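Local coordinates for protein DNA polymerase III subunit beta (Pseudomonas aeruginosa, PDB 4TSZ) that forms a ring-shaped sliding clamp that tethers DNA polymerases and other proteins to DNA and confers processivity on them, at residues 81-84 against 85-89. Residues are numbered along the deposited sequence; the frame is centred on the assembly and turned at random.
Sequences KSLP and NDVLI
Leu83 and Ile89 meet through their methyl ends, CD1 of Leu83 lying 3.8 Å from CD1 of Ile89, where the two side chains cross at a slant. Both are buried, and large branched hydrocarbons suit this place because strands 97-102 and 105-110 supply further apolar surface: Leu83 also packs on Ala102 and Phe107, Ile89 on Val100. Val87, only partly exposed, packs beside this pair and also touches Ala102. Its CG1, set between the backbone N and the carbonyl carbon (chi1 75°), reaches back to CB of Leu83 at 3.9 Å and rests 3.3 Å from the O of Pro84. The chain reverses here by a type II beta turn, Pro84 to Val87, which joins helix 73-82 to strand 88-94 in the clamp's N-terminal domain. Val87 N closes the turn by donating to Pro84 O at 3.3 Å, with an N-H...O angle of 152°. Asp86 has the positive phi (69°) usual at the third position, which aspartate can adopt, though glycine and asparagine do so more readily. The outer side is much looser. Pro84 opens the turn, its ring restricting its own phi, and makes a slacker contact, CD to CG1 of Val87 at 4.2 Å. Arg271 of the second subunit packs on both Leu83 and Pro84. Asn85 and Asp86, polar and exposed, point away from residues 81-84, although CB of Asn85 still touches the carbonyl carbon of Pro84.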
ATOM      1  N   LYS E  81      -2.748  17.598  11.633  1.00 42.80           N
ATOM      2  CA  LYS E  81      -1.851  17.321  10.505  1.00 42.83           C
ATOM      3  C   LYS E  81      -2.045  18.316   9.330  1.00 46.47           C
ATOM      4  O   LYS E  81      -1.063  18.740   8.711  1.00 46.74           O
ATOM      5  CB  LYS E  81      -2.062  15.885   9.994  1.00 45.10           C
ATOM      6  CG  LYS E  81      -0.805  15.024  10.009  1.00 63.72           C
ATOM      7  CD  LYS E  81      -1.079  13.572   9.603  1.00 74.43           C
ATOM      8  CE  LYS E  81      -1.699  12.728  10.702  1.00 80.49           C
ATOM      9  NZ  LYS E  81      -1.636  11.276  10.392  1.00 84.82           N
ATOM     10  N   SER E  82      -3.300  18.691   9.046  1.00 41.18           N
ATOM     11  CA  SER E  82      -3.666  19.600   7.956  1.00 41.88           C
ATOM     12  C   SER E  82      -3.356  21.082   8.226  1.00 46.03           C
ATOM     13  O   SER E  82      -3.340  21.883   7.288  1.00 45.46           O
ATOM     14  CB  SER E  82      -5.139  19.426   7.601  1.00 44.55           C
ATOM     15  OG  SER E  82      -5.953  19.878   8.670  1.00 50.35           O
ATOM     16  N   LEU E  83      -3.134  21.452   9.497  1.00 43.71           N
ATOM     17  CA  LEU E  83      -2.832  22.834   9.868  1.00 44.79           C
ATOM     18  C   LEU E  83      -1.438  23.268   9.396  1.00 49.57           C
ATOM     19  O   LEU E  83      -0.573  22.402   9.236  1.00 48.44           O
ATOM     20  CB  LEU E  83      -2.993  23.034  11.382  1.00 45.16           C
ATOM     21  CG  LEU E  83      -4.436  23.170  11.875  1.00 50.00           C
ATOM     22  CD1 LEU E  83      -4.499  23.098  13.373  1.00 50.19           C
ATOM     23  CD2 LEU E  83      -5.087  24.449  11.366  1.00 52.32           C
ATOM     24  N   PRO E  84      -1.196  24.578   9.122  1.00 48.97           N
ATOM     25  CA  PRO E  84       0.143  24.988   8.649  1.00 50.58           C
ATOM     26  C   PRO E  84       1.233  24.677   9.667  1.00 57.70           C
ATOM     27  O   PRO E  84       0.992  24.771  10.873  1.00 57.12           O
ATOM     28  CB  PRO E  84       0.010  26.501   8.432  1.00 53.45           C
ATOM     29  CG  PRO E  84      -1.445  26.771   8.383  1.00 57.26           C
ATOM     30  CD  PRO E  84      -2.098  25.743   9.246  1.00 51.05           C
ATOM     31  N   ASN E  85       2.425  24.293   9.180  1.00 57.31           N
ATOM     32  CA  ASN E  85       3.585  23.958  10.014  1.00 58.15           C
ATOM     33  C   ASN E  85       3.876  25.041  11.037  1.00 63.28           C
ATOM     34  O   ASN E  85       3.850  26.224  10.705  1.00 65.45           O
ATOM     35  CB  ASN E  85       4.831  23.685   9.149  1.00 63.30           C
ATOM     36  CG  ASN E  85       4.799  22.404   8.337  1.00 91.61           C
ATOM     37  OD1 ASN E  85       4.072  21.450   8.635  1.00 85.00           O
ATOM     38  ND2 ASN E  85       5.614  22.343   7.295  1.00 86.35           N
ATOM     39  N   ASP E  86       4.069  24.625  12.297  1.00 58.45           N
ATOM     40  CA  ASP E  86       4.423  25.467  13.444  1.00 58.35           C
ATOM     41  C   ASP E  86       3.369  26.464  13.966  1.00 60.59           C
ATOM     42  O   ASP E  86       3.695  27.322  14.789  1.00 61.87           O
ATOM     43  CB  ASP E  86       5.832  26.059  13.271  1.00 62.15           C
ATOM     44  CG  ASP E  86       6.894  24.999  13.021  1.00 75.02           C
ATOM     45  OD1 ASP E  86       7.229  24.262  13.976  1.00 76.94           O
ATOM     46  OD2 ASP E  86       7.376  24.896  11.863  1.00 79.01           O
ATOM     47  N   VAL E  87       2.094  26.310  13.552  1.00 53.97           N
ATOM     48  CA  VAL E  87       1.005  27.183  14.016  1.00 52.86           C
ATOM     49  C   VAL E  87       0.657  26.931  15.504  1.00 55.14           C
ATOM     50  O   VAL E  87       0.774  25.795  15.987  1.00 52.58           O
ATOM     51  CB  VAL E  87      -0.247  27.113  13.085  1.00 55.49           C
ATOM     52  CG1 VAL E  87      -1.040  25.816  13.271  1.00 53.11           C
ATOM     53  CG2 VAL E  87      -1.158  28.328  13.258  1.00 55.87           C
ATOM     54  N   LEU E  88       0.254  28.000  16.226  1.00 52.50           N
ATOM     55  CA  LEU E  88      -0.205  27.885  17.610  1.00 51.66           C
ATOM     56  C   LEU E  88      -1.707  27.561  17.567  1.00 53.62           C
ATOM     57  O   LEU E  88      -2.483  28.268  16.911  1.00 54.15           O
ATOM     58  CB  LEU E  88       0.050  29.174  18.400  1.00 53.57           C
ATOM     59  CG  LEU E  88      -0.247  29.114  19.915  1.00 58.08           C
ATOM     60  CD1 LEU E  88       0.740  28.202  20.653  1.00 57.65           C
ATOM     61  CD2 LEU E  88      -0.231  30.504  20.527  1.00 61.67           C
ATOM     62  N   ILE E  89      -2.102  26.470  18.227  1.00 47.41           N
ATOM     63  CA  ILE E  89      -3.490  26.020  18.253  1.00 44.40           C
ATOM     64  C   ILE E  89      -4.122  26.373  19.597  1.00 49.26           C
ATOM     65  O   ILE E  89      -3.571  26.037  20.649  1.00 47.77           O
ATOM     66  CB  ILE E  89      -3.597  24.498  17.947  1.00 45.44           C
ATOM     67  CG1 ILE E  89      -2.820  24.097  16.674  1.00 45.07           C
ATOM     68  CG2 ILE E  89      -5.059  24.039  17.870  1.00 44.06           C
ATOM     69  CD1 ILE E  89      -2.551  22.576  16.553  1.00 50.73           C
TER